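Local coordinates for protein 3-deoxy-manno-octulosonate cytidylyltransferase (Escherichia coli, PDB 1H7E) that transfers CMP from CTP to the eight-carbon sugar KDO, releasing diphosphate and giving CMP-KDO, probably for lipopolysaccharide synthesis, at residues D90-N94 and L110-R115; R147-F153 and N211-E216. One frame throughout, in Å; residues are numbered along the deposited sequence.

In the fold
Interaction 1 lies in the core of the cytidylyltransferase fold, where helix 104-116 packs on strand 91-94 of the mixed seven-stranded sheet. Interaction 2 is farther out, at strand 212-216, the outermost strand at one end of that sheet within the chain, met there by residues 148-150, at the entry to strand 150-154. Their centres are about 15 Å apart, yet they touch: the Phe215 ring of interaction 2 packs on the helix of interaction 1, with its CZ 3.6 Å from Gly113 CA and its CD2 4.3 Å from Leu110 CD1. The same helix thus meets both a central and an outer strand. The model is the apo-enzyme, and interaction 2 reaches the second subunit of the homodimer.

Interaction 1: D90-N94 and L110-R115; sequences DIYIN and LLQGMR
A beta-alpha-beta crossover brings these segments together: strand 91-94 leads into helix 104-116, which returns across the mixed sheet to strand 122-129, parallel to the first but separated from it by strand 169-179. The strand is extended, with phi/psi near -110/127 at Ile93, and 110-115 is regular alpha-helix near -65/-40. Their axes approach to 10.4 Å and run nearly antiparallel, at 153°, so that Ile91 faces Met114 and Ile93 faces Leu111, each pair with CA atoms 8.1 Å apart. Ile91, the most heavily buried by the contact, directs its CA-to-CB bond toward the helix. In its m,t rotamer its CD1 lies 4.0 Å from Met114 CB and 4.1 Å from Leu111 CD2. Ile93 has the same rotamer, two residues on, and places its CG2 4.5 Å from Leu110 CD2. Between the two isoleucines comes Leu111, whose CB points sideways but whose end comes nearer the strand, with chi1 at -131°, between wells. Leu110 and Met114 also pack on strands 122-129 and 169-179, making the cluster part of the hydrophobic core. At its margin Arg115 extends past Ile91 and hydrogen-bonds Ser1 O through NH2. The tightest apolar approach is Ile93 CD1 to Leu111 CG, 3.8 Å.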
# COMPACT_ATOMS: atom_id res chain seq x y z
N ASP A 90 1.56 23.52 16.76
CA ASP A 90 1.39 22.12 17.09
C ASP A 90 1.11 21.36 15.78
O ASP A 90 1.48 20.20 15.64
CB ASP A 90 0.21 21.94 18.03
CG ASP A 90 0.38 22.71 19.34
OD1 ASP A 90 1.45 22.56 19.96
OD2 ASP A 90 -0.54 23.45 19.74
N ILE A 91 0.45 22.04 14.84
CA ILE A 91 0.07 21.46 13.54
C ILE A 91 0.45 22.37 12.38
O ILE A 91 0.08 23.54 12.37
CB ILE A 91 -1.46 21.22 13.47
CG1 ILE A 91 -1.89 20.19 14.53
CG2 ILE A 91 -1.87 20.78 12.05
CD1 ILE A 91 -3.37 20.15 14.78
N TYR A 92 1.18 21.83 11.41
CA TYR A 92 1.60 22.60 10.24
C TYR A 92 0.91 22.05 9.02
O TYR A 92 0.96 20.84 8.76
CB TYR A 92 3.11 22.48 10.02
CG TYR A 92 3.95 23.03 11.15
CD1 TYR A 92 4.19 22.27 12.28
CD2 TYR A 92 4.48 24.33 11.08
CE1 TYR A 92 4.95 22.78 13.34
CE2 TYR A 92 5.24 24.85 12.13
CZ TYR A 92 5.47 24.08 13.25
OH TYR A 92 6.21 24.57 14.30
N ILE A 93 0.27 22.92 8.26
CA ILE A 93 -0.43 22.53 7.04
C ILE A 93 0.40 23.06 5.89
O ILE A 93 0.75 24.25 5.85
CB ILE A 93 -1.85 23.12 6.99
CG1 ILE A 93 -2.69 22.49 8.10
CG2 ILE A 93 -2.50 22.88 5.61
CD1 ILE A 93 -3.96 23.25 8.37
N ASN A 94 0.74 22.19 4.96
CA ASN A 94 1.55 22.58 3.82
C ASN A 94 0.64 22.62 2.60
O ASN A 94 0.11 21.59 2.19
CB ASN A 94 2.65 21.54 3.62
CG ASN A 94 3.84 22.08 2.87
OD1 ASN A 94 4.37 23.15 3.22
ND2 ASN A 94 4.32 21.33 1.88
N LEU A 110 -9.34 18.73 6.76
CA LEU A 110 -8.04 18.18 7.10
C LEU A 110 -7.68 18.53 8.54
O LEU A 110 -7.35 17.65 9.33
CB LEU A 110 -7.02 18.75 6.11
CG LEU A 110 -5.59 18.25 6.08
CD1 LEU A 110 -5.58 16.79 5.67
CD2 LEU A 110 -4.83 19.09 5.07
N LEU A 111 -7.85 19.81 8.90
CA LEU A 111 -7.53 20.28 10.26
C LEU A 111 -8.40 19.61 11.32
O LEU A 111 -7.93 19.28 12.40
CB LEU A 111 -7.68 21.80 10.37
CG LEU A 111 -6.57 22.64 11.00
CD1 LEU A 111 -7.16 23.98 11.36
CD2 LEU A 111 -5.98 21.99 12.23
N GLN A 112 -9.69 19.44 11.00
CA GLN A 112 -10.62 18.79 11.92
C GLN A 112 -10.21 17.33 12.16
O GLN A 112 -10.32 16.81 13.28
CB GLN A 112 -12.06 18.85 11.37
CG GLN A 112 -13.13 18.48 12.40
CD GLN A 112 -12.92 19.20 13.74
OE1 GLN A 112 -13.18 20.40 13.87
NE2 GLN A 112 -12.42 18.47 14.74
N GLY A 113 -9.73 16.66 11.11
CA GLY A 113 -9.29 15.29 11.24
C GLY A 113 -8.14 15.18 12.22
O GLY A 113 -8.13 14.25 13.04
N MET A 114 -7.19 16.11 12.15
CA MET A 114 -6.02 16.13 13.04
C MET A 114 -6.43 16.40 14.49
O MET A 114 -5.91 15.79 15.42
CB MET A 114 -5.01 17.20 12.59
CG MET A 114 -4.33 16.92 11.27
SD MET A 114 -3.24 15.52 11.41
CE MET A 114 -1.79 16.28 12.06
N ARG A 115 -7.40 17.30 14.68
CA ARG A 115 -7.89 17.63 16.02
C ARG A 115 -8.73 16.52 16.63
O ARG A 115 -8.65 16.29 17.84
CB ARG A 115 -8.61 18.98 16.03
CG ARG A 115 -7.63 20.13 15.82
CD ARG A 115 -8.22 21.49 16.02
NE ARG A 115 -7.17 22.49 16.19
CZ ARG A 115 -7.15 23.68 15.59
NH1 ARG A 115 -8.13 24.03 14.76
NH2 ARG A 115 -6.16 24.53 15.82

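Interaction 2: R147-F153 and N211-E216; sequences RQDALYF and NIRTFE
Asp149 OD1 forms a salt bridge with Arg213, NE at 2.8 Å with a weak hydrogen bond from NH2 at 3.1 Å, and accepts a hydrogen bond from Asn211 ND2 at 3.0 Å. Arg147 NE joins weakly through Asp149 OD2, at 3.5 Å, completing a charge network. The backbones beside it form a single antiparallel beta bridge: Asp149 and Arg213 form a non-hydrogen-bonded pair, CA atoms 4.2 Å apart, flanked by Thr214 N to Gln148 O and Ala150 N to Ile212 O, both 2.9 Å. Gln148 has positive phi (74/12), and the chain turns at Leu151, so the segments run 94° apart end to end. The bridge joins the hairpin of strands 141-144 and 150-154 to outer strand 212-216 of the main sheet, near the second subunit, whose Gly209 packs on Arg147. One water links Ala150 O with Asn211 OD1 and Ile212 N; another links Gln148 NE2 with Glu216 N. Beyond the turn, Phe153 (chi1 m) points back toward strand 212-216, its CE1 4.1 Å from Ile212 CD1.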
# COMPACT_ATOMS: atom_id res chain seq x y z
N ARG A 147 -10.23 2.59 8.10
CA ARG A 147 -10.02 3.78 8.91
C ARG A 147 -9.58 4.96 8.04
O ARG A 147 -9.31 6.06 8.53
CB ARG A 147 -8.95 3.52 9.97
CG ARG A 147 -9.38 2.59 11.08
CD ARG A 147 -8.37 2.60 12.23
NE ARG A 147 -7.15 1.85 11.92
CZ ARG A 147 -7.03 0.52 12.00
NH1 ARG A 147 -8.05 -0.24 12.37
NH2 ARG A 147 -5.86 -0.05 11.74
N GLN A 148 -9.53 4.73 6.73
CA GLN A 148 -9.08 5.75 5.78
C GLN A 148 -7.57 5.98 5.82
O GLN A 148 -7.07 6.96 5.29
CB GLN A 148 -9.82 7.08 5.97
CG GLN A 148 -11.30 6.95 5.77
CD GLN A 148 -11.93 8.30 5.58
OE1 GLN A 148 -12.02 9.10 6.52
NE2 GLN A 148 -12.34 8.58 4.35
N ASP A 149 -6.85 5.09 6.49
CA ASP A 149 -5.39 5.19 6.51
C ASP A 149 -4.89 4.72 5.15
O ASP A 149 -5.41 3.76 4.58
CB ASP A 149 -4.81 4.25 7.57
CG ASP A 149 -5.16 4.69 8.98
OD1 ASP A 149 -5.41 5.89 9.21
OD2 ASP A 149 -5.14 3.81 9.86
N ALA A 150 -3.85 5.37 4.64
CA ALA A 150 -3.29 4.97 3.35
C ALA A 150 -2.50 3.68 3.47
O ALA A 150 -1.79 3.45 4.47
CB ALA A 150 -2.40 6.08 2.79
N LEU A 151 -2.70 2.79 2.49
CA LEU A 151 -1.94 1.53 2.44
C LEU A 151 -0.70 1.78 1.56
O LEU A 151 0.40 1.37 1.90
CB LEU A 151 -2.79 0.40 1.81
CG LEU A 151 -4.01 -0.05 2.63
CD1 LEU A 151 -4.71 -1.20 1.90
CD2 LEU A 151 -3.57 -0.48 4.03
N TYR A 152 -0.89 2.50 0.47
CA TYR A 152 0.22 2.80 -0.45
C TYR A 152 -0.20 3.91 -1.41
O TYR A 152 -1.40 4.14 -1.61
CB TYR A 152 0.62 1.51 -1.23
CG TYR A 152 1.89 1.61 -2.08
CD1 TYR A 152 3.12 1.89 -1.51
CD2 TYR A 152 1.84 1.44 -3.47
CE1 TYR A 152 4.27 2.02 -2.28
CE2 TYR A 152 3.00 1.56 -4.25
CZ TYR A 152 4.20 1.85 -3.64
OH TYR A 152 5.34 2.00 -4.38
N PHE A 153 0.79 4.62 -1.96
CA PHE A 153 0.58 5.70 -2.95
C PHE A 153 1.42 5.23 -4.15
O PHE A 153 2.55 4.80 -3.97
CB PHE A 153 1.19 7.04 -2.50
CG PHE A 153 0.51 7.69 -1.33
CD1 PHE A 153 0.85 7.32 -0.02
CD2 PHE A 153 -0.45 8.67 -1.53
CE1 PHE A 153 0.23 7.92 1.10
CE2 PHE A 153 -1.09 9.29 -0.44
CZ PHE A 153 -0.75 8.91 0.88
N ASN A 211 1.92 6.61 10.10
CA ASN A 211 0.60 6.56 9.49
C ASN A 211 0.15 7.86 8.84
O ASN A 211 0.32 8.94 9.39
CB ASN A 211 -0.43 6.14 10.54
CG ASN A 211 -1.81 5.96 9.94
OD1 ASN A 211 -1.98 5.23 8.96
ND2 ASN A 211 -2.80 6.66 10.49
N ILE A 212 -0.44 7.73 7.65
CA ILE A 212 -0.95 8.89 6.94
C ILE A 212 -2.43 8.63 6.68
O ILE A 212 -2.77 7.68 5.97
CB ILE A 212 -0.22 9.09 5.60
CG1 ILE A 212 1.28 9.27 5.80
CG2 ILE A 212 -0.84 10.28 4.84
CD1 ILE A 212 2.05 9.33 4.46
N ARG A 213 -3.31 9.41 7.32
CA ARG A 213 -4.74 9.26 7.10
C ARG A 213 -5.11 10.14 5.92
O ARG A 213 -4.71 11.29 5.84
CB ARG A 213 -5.54 9.60 8.35
CG ARG A 213 -7.04 9.32 8.16
CD ARG A 213 -7.74 9.07 9.50
NE ARG A 213 -7.18 7.90 10.18
CZ ARG A 213 -7.00 7.80 11.49
NH1 ARG A 213 -7.35 8.80 12.30
NH2 ARG A 213 -6.42 6.71 11.99
N THR A 214 -5.90 9.59 5.00
CA THR A 214 -6.27 10.29 3.77
C THR A 214 -7.76 10.51 3.66
O THR A 214 -8.48 9.56 3.32
CB THR A 214 -5.75 9.47 2.53
OG1 THR A 214 -4.37 9.13 2.72
CG2 THR A 214 -5.82 10.27 1.25
N PHE A 215 -8.20 11.76 3.88
CA PHE A 215 -9.62 12.18 3.82
C PHE A 215 -10.15 12.48 2.42
O PHE A 215 -9.56 13.26 1.67
CB PHE A 215 -9.86 13.41 4.69
CG PHE A 215 -9.49 13.21 6.12
CD1 PHE A 215 -10.40 12.69 7.03
CD2 PHE A 215 -8.20 13.51 6.56
CE1 PHE A 215 -10.05 12.47 8.35
CE2 PHE A 215 -7.84 13.29 7.88
CZ PHE A 215 -8.76 12.77 8.78
N GLU A 216 -11.32 11.94 2.12
CA GLU A 216 -11.93 12.14 0.81
C GLU A 216 -12.76 13.42 0.70
O GLU A 216 -13.58 13.71 1.56
CB GLU A 216 -12.78 10.92 0.45
CG GLU A 216 -13.26 10.95 -0.98
CD GLU A 216 -14.10 9.76 -1.38
OE1 GLU A 216 -14.02 8.69 -0.75
OE2 GLU A 216 -14.84 9.91 -2.36
O HOH W 1 -12.98 10.91 4.29
O HOH W 2 -0.68 4.92 6.46